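Local coordinates for protein 2-dehydropantoate 2-reductase, putative (Enterococcus faecalis, PDB 2EW2) that probably catalyses the NADPH-dependent reduction of ketopantoate to pantoate, a step in the biosynthesis of pantothenate, at residues B[83-88]-B[275-280]; B[109-114]-B[282-287]. All coordinates share one frame; numbering follows the deposited sequence.

Interaction 1: residues B[83-88]-B[275-280]; sequences KAQQLD and LTEIDY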
loop_
_atom_site.group_PDB
_atom_site.type_symbol
_atom_site.label_atom_id
_atom_site.label_comp_id
_atom_site.label_asym_id
_atom_site.label_seq_id
_atom_site.Cartn_x
_atom_site.Cartn_y
_atom_site.Cartn_z
ATOM N N LYS B 83 4.577 25.770 11.121
ATOM C CA LYS B 83 4.096 24.477 10.614
ATOM C C LYS B 83 5.246 23.601 10.140
ATOM O O LYS B 83 6.333 24.098 9.822
ATOM C CB LYS B 83 2.977 24.625 9.569
ATOM C CG LYS B 83 3.273 25.459 8.349
ATOM C CD LYS B 83 1.945 25.658 7.568
ATOM C CE LYS B 83 2.164 26.248 6.186
ATOM N NZ LYS B 83 2.825 25.281 5.251
ATOM N N ALA B 84 5.005 22.294 10.118
ATOM C CA ALA B 84 6.065 21.304 9.926
ATOM C C ALA B 84 6.838 21.499 8.626
ATOM O O ALA B 84 8.047 21.218 8.555
ATOM C CB ALA B 84 5.481 19.897 9.982
ATOM N N GLN B 85 6.125 21.968 7.599
ATOM C CA GLN B 85 6.683 22.172 6.261
ATOM C C GLN B 85 7.743 23.277 6.227
ATOM O O GLN B 85 8.559 23.326 5.311
ATOM C CB GLN B 85 5.549 22.507 5.270
ATOM C CG GLN B 85 4.581 21.346 4.962
ATOM C CD GLN B 85 3.487 21.105 6.028
ATOM O OE1 GLN B 85 3.420 21.775 7.064
ATOM N NE2 GLN B 85 2.616 20.128 5.755
ATOM N N GLN B 86 7.719 24.169 7.215
ATOM C CA GLN B 86 8.670 25.278 7.281
ATOM C C GLN B 86 9.587 25.242 8.513
ATOM O O GLN B 86 10.435 26.125 8.688
ATOM C CB GLN B 86 7.915 26.600 7.242
ATOM C CG GLN B 86 7.277 26.892 5.885
ATOM C CD GLN B 86 5.929 27.564 6.015
ATOM O OE1 GLN B 86 5.656 28.278 6.995
ATOM N NE2 GLN B 86 5.060 27.339 5.022
ATOM N N LEU B 87 9.411 24.227 9.354
ATOM C CA LEU B 87 10.141 24.111 10.607
ATOM C C LEU B 87 11.648 24.023 10.403
ATOM O O LEU B 87 12.416 24.662 11.121
ATOM C CB LEU B 87 9.663 22.880 11.394
ATOM C CG LEU B 87 10.173 22.725 12.832
ATOM C CD1 LEU B 87 9.530 23.789 13.750
ATOM C CD2 LEU B 87 9.911 21.308 13.319
ATOM N N ASP B 88 12.079 23.208 9.445
ATOM C CA ASP B 88 13.501 23.027 9.257
ATOM C C ASP B 88 14.165 24.331 8.827
ATOM O O ASP B 88 15.174 24.719 9.394
ATOM C CB ASP B 88 13.806 21.888 8.283
ATOM C CG ASP B 88 15.292 21.719 8.048
ATOM O OD1 ASP B 88 15.942 20.999 8.821
ATOM O OD2 ASP B 88 15.812 22.322 7.091
ATOM N N LEU B 275 -2.272 19.123 -0.781
ATOM C CA LEU B 275 -1.253 18.217 -0.239
ATOM C C LEU B 275 -1.602 17.784 1.194
ATOM O O LEU B 275 -2.184 18.555 1.967
ATOM C CB LEU B 275 0.127 18.863 -0.328
ATOM C CG LEU B 275 0.665 19.009 -1.750
ATOM C CD1 LEU B 275 1.903 19.929 -1.808
ATOM C CD2 LEU B 275 0.973 17.663 -2.406
ATOM N N THR B 276 -1.295 16.529 1.520
ATOM C CA THR B 276 -1.673 15.938 2.803
ATOM C C THR B 276 -0.574 16.127 3.847
ATOM O O THR B 276 0.535 16.530 3.513
ATOM C CB THR B 276 -1.926 14.415 2.663
ATOM O OG1 THR B 276 -0.681 13.739 2.433
ATOM C CG2 THR B 276 -2.882 14.121 1.504
ATOM N N GLU B 277 -0.887 15.787 5.091
ATOM C CA GLU B 277 0.089 15.766 6.189
ATOM C C GLU B 277 0.848 14.434 6.328
ATOM O O GLU B 277 1.480 14.198 7.363
ATOM C CB GLU B 277 -0.620 16.055 7.517
ATOM C CG GLU B 277 -1.214 17.457 7.651
ATOM C CD GLU B 277 -0.156 18.547 7.538
ATOM O OE1 GLU B 277 0.874 18.442 8.231
ATOM O OE2 GLU B 277 -0.357 19.506 6.761
ATOM N N ILE B 278 0.789 13.570 5.312
ATOM C CA ILE B 278 1.270 12.177 5.456
ATOM C C ILE B 278 2.743 12.058 5.899
ATOM O O ILE B 278 3.102 11.148 6.646
ATOM C CB ILE B 278 0.960 11.279 4.191
ATOM C CG1 ILE B 278 1.181 9.785 4.501
ATOM C CG2 ILE B 278 1.792 11.664 2.980
ATOM C CD1 ILE B 278 -0.076 8.999 4.696
ATOM N N ASP B 279 3.580 12.998 5.473
ATOM C CA ASP B 279 4.998 12.969 5.832
ATOM C C ASP B 279 5.252 13.083 7.322
ATOM O O ASP B 279 6.293 12.648 7.783
ATOM C CB ASP B 279 5.781 14.055 5.087
ATOM C CG ASP B 279 6.022 13.711 3.632
ATOM O OD1 ASP B 279 5.936 12.534 3.247
ATOM O OD2 ASP B 279 6.308 14.638 2.853
ATOM N N TYR B 280 4.281 13.631 8.060
ATOM C CA TYR B 280 4.391 13.889 9.503
ATOM C C TYR B 280 3.550 12.925 10.307
ATOM O O TYR B 280 3.341 13.108 11.498
ATOM C CB TYR B 280 4.027 15.359 9.809
ATOM C CG TYR B 280 4.722 16.255 8.831
ATOM C CD1 TYR B 280 6.111 16.406 8.859
ATOM C CD2 TYR B 280 4.016 16.880 7.818
ATOM C CE1 TYR B 280 6.765 17.184 7.921
ATOM C CE2 TYR B 280 4.664 17.660 6.883
ATOM C CZ TYR B 280 6.033 17.805 6.940
ATOM O OH TYR B 280 6.664 18.591 5.995
HETATM O O HOH W 1 2.025 19.086 3.208
HETATM O O HOH W 2 1.383 21.581 8.871
#
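At the interface between the Rossmann-type nucleotide-binding domain and the helical C-terminal domain, Ala84 and Gln85, where the chain leads into the helix that follows strand 77-80, meet Glu277 and Tyr280 of the loop that precedes helix 282-292. Ala84 CB sits over the centre of the Tyr280 ring in a CH-pi contact, 3.6 Å from the ring centroid and 8° off the ring normal. A methyl group is small enough to let the ring lie this close to the backbone, while Asp279 CB covers the opposite face. With CG anti to the carbonyl carbon, the Tyr280 ring turns its face to Ala84.

Such a contact joins the two domains of the ketopantoate reductase fold near the protein surface, where the polar side chains of Gln85 and Glu277 can also bind water. Gln85 bends at chi2 (80°) and carries its amide obliquely past the ring, with NE2 3.4 Å from Tyr280 CE2. The same NE2 donates to Glu277 OE2 at 3.2 Å, reaching the syn side but 33° out of the carboxylate plane; its second bond, to OE1, is weak. Gln85 NE2 also gives a 2.8 Å hydrogen bond to water 1, which in turn donates to Thr276 O.

Interaction 2: residues B[109-114]-B[282-287]; sequences NGLGHE and NGAVWR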
loop_
_atom_site.group_PDB
_atom_site.type_symbol
_atom_site.label_atom_id
_atom_site.label_comp_id
_atom_site.label_asym_id
_atom_site.label_seq_id
_atom_site.Cartn_x
_atom_site.Cartn_y
_atom_site.Cartn_z
ATOM N N ASN B 109 1.367 20.236 16.001
ATOM C CA ASN B 109 0.644 18.985 15.834
ATOM C C ASN B 109 1.523 17.981 15.122
ATOM O O ASN B 109 2.365 18.338 14.274
ATOM C CB ASN B 109 -0.636 19.201 15.027
ATOM C CG ASN B 109 -1.653 20.008 15.778
ATOM O OD1 ASN B 109 -2.000 19.678 16.910
ATOM N ND2 ASN B 109 -2.144 21.077 15.157
ATOM N N GLY B 110 1.328 16.719 15.471
ATOM C CA GLY B 110 1.940 15.641 14.729
ATOM C C GLY B 110 3.220 15.133 15.340
ATOM O O GLY B 110 3.680 15.611 16.376
ATOM N N LEU B 111 3.822 14.204 14.622
ATOM C CA LEU B 111 4.818 13.298 15.136
ATOM C C LEU B 111 6.222 13.584 14.584
ATOM O O LEU B 111 6.381 13.915 13.407
ATOM C CB LEU B 111 4.384 11.888 14.700
ATOM C CG LEU B 111 5.130 10.672 15.210
ATOM C CD1 LEU B 111 4.951 10.582 16.731
ATOM C CD2 LEU B 111 4.597 9.425 14.494
ATOM N N GLY B 112 7.234 13.447 15.437
ATOM C CA GLY B 112 8.628 13.380 14.976
ATOM C C GLY B 112 9.404 14.672 14.746
ATOM O O GLY B 112 10.486 14.646 14.185
ATOM N N HIS B 113 8.859 15.800 15.186
ATOM C CA HIS B 113 9.498 17.102 14.954
ATOM C C HIS B 113 10.815 17.269 15.678
ATOM O O HIS B 113 11.683 18.028 15.223
ATOM C CB HIS B 113 8.538 18.239 15.301
ATOM C CG HIS B 113 7.210 18.101 14.636
ATOM N ND1 HIS B 113 7.076 18.017 13.268
ATOM C CD2 HIS B 113 5.957 18.029 15.146
ATOM C CE1 HIS B 113 5.796 17.904 12.963
ATOM N NE2 HIS B 113 5.097 17.909 14.085
ATOM N N GLU B 114 10.977 16.541 16.783
ATOM C CA GLU B 114 12.261 16.478 17.493
ATOM C C GLU B 114 13.426 16.087 16.574
ATOM O O GLU B 114 14.562 16.482 16.814
ATOM C CB GLU B 114 12.184 15.521 18.707
ATOM C CG GLU B 114 11.823 14.050 18.387
ATOM C CD GLU B 114 10.320 13.792 18.219
ATOM O OE1 GLU B 114 9.514 14.751 18.304
ATOM O OE2 GLU B 114 9.929 12.619 17.990
ATOM N N ASN B 282 2.517 8.862 8.862
ATOM C CA ASN B 282 3.135 7.619 8.409
ATOM C C ASN B 282 4.575 7.817 7.935
ATOM O O ASN B 282 5.421 6.967 8.186
ATOM C CB ASN B 282 2.286 6.944 7.317
ATOM C CG ASN B 282 0.886 6.609 7.802
ATOM O OD1 ASN B 282 0.601 5.471 8.205
ATOM N ND2 ASN B 282 0.002 7.595 7.764
ATOM N N GLY B 283 4.841 8.938 7.253
ATOM C CA GLY B 283 6.195 9.267 6.777
ATOM C C GLY B 283 7.196 9.393 7.926
ATOM O O GLY B 283 8.357 9.046 7.784
ATOM N N ALA B 284 6.726 9.866 9.071
ATOM C CA ALA B 284 7.548 10.064 10.257
ATOM C C ALA B 284 7.910 8.729 10.923
ATOM O O ALA B 284 9.064 8.514 11.302
ATOM C CB ALA B 284 6.821 10.975 11.217
ATOM N N VAL B 285 6.944 7.816 11.015
ATOM C CA VAL B 285 7.198 6.445 11.494
ATOM C C VAL B 285 8.220 5.751 10.588
ATOM O O VAL B 285 9.134 5.065 11.052
ATOM C CB VAL B 285 5.880 5.607 11.515
ATOM C CG1 VAL B 285 6.135 4.200 11.991
ATOM C CG2 VAL B 285 4.834 6.270 12.383
ATOM N N TRP B 286 8.037 5.924 9.289
ATOM C CA TRP B 286 8.916 5.332 8.284
ATOM C C TRP B 286 10.350 5.893 8.432
ATOM O O TRP B 286 11.320 5.120 8.505
ATOM C CB TRP B 286 8.321 5.579 6.883
ATOM C CG TRP B 286 9.100 5.030 5.709
ATOM C CD1 TRP B 286 10.051 4.039 5.723
ATOM C CD2 TRP B 286 8.954 5.427 4.332
ATOM N NE1 TRP B 286 10.516 3.816 4.435
ATOM C CE2 TRP B 286 9.862 4.658 3.572
ATOM C CE3 TRP B 286 8.150 6.373 3.671
ATOM C CZ2 TRP B 286 9.988 4.805 2.182
ATOM C CZ3 TRP B 286 8.271 6.514 2.292
ATOM C CH2 TRP B 286 9.190 5.742 1.564
ATOM N N ARG B 287 10.484 7.214 8.505
ATOM C CA ARG B 287 11.815 7.835 8.736
ATOM C C ARG B 287 12.485 7.288 10.012
ATOM O O ARG B 287 13.644 6.858 9.986
ATOM C CB ARG B 287 11.706 9.366 8.779
ATOM C CG ARG B 287 13.050 10.093 8.845
ATOM C CD ARG B 287 12.893 11.595 9.123
ATOM N NE ARG B 287 12.274 11.849 10.431
ATOM C CZ ARG B 287 11.054 12.354 10.602
ATOM N NH1 ARG B 287 10.580 12.540 11.833
ATOM N NH2 ARG B 287 10.309 12.681 9.548
HETATM O O HOH W 3 8.003 14.762 11.463
#
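Leu111 and Val285 make the apolar centre of this contact, with CD2 of Leu111 3.8 Å from CG2 of Val285 as the two branched side chains pass at a slant. With CG1 anti to the backbone N (chi1 179°), CG2 of Val285 is anti to the carbonyl carbon and faces Leu111. Ala284 adds a methyl group whose CB is 3.7 Å from Leu111 O; its small size lets the 109-114 loop come close to helix 282-292. Gly112 suits its place: it has no side chain, so Arg287 NH1 comes within 3.8 Å of its CA, and glycine readily adopts a positive phi (86°). Arg287 NH1 lies 3.2 Å from Gly112 O at a poor angle for hydrogen bonding. Water 3 donates to Leu111 O at 2.7 Å and accepts a weak bond from Arg287 NH1.

The strong partner of Arg287 is Asp115, through a salt bridge. His113 NE2 donates to Asn109 O at 2.8 Å, closing the loop on itself between Asn109 and His113. Farther out, Trp189 and Ala192 of helix 184-195 touch Leu111, while Phe229 and Val232 of helix 218-235 pack on Val285.

With no direct hydrogen bond between the two segments, the contact rests on apolar packing, with a water bridge and the charged Arg287 beside it.

Overall arrangement
Interactions 1 and 2 are neighbouring parts of one interdomain interface, their centres about 9 Å apart. Along the chain their segments alternate: 83-88 and 109-114 come first, in the Rossmann-type domain, after the adjacent parallel strands 77-80 and 103-106; 275-280 and 282-287 follow in the C-terminal domain as a loop and the helix it enters. On that side Ile278 O probably accepts a hydrogen bond from Gly283 N, while on the other Ala84 CB packs against His113 CE1. Tyr280 O also meets Leu111 CB. Interaction 1 is the more exposed and polar, interaction 2 the more buried, and together they join the two domains of this reductase.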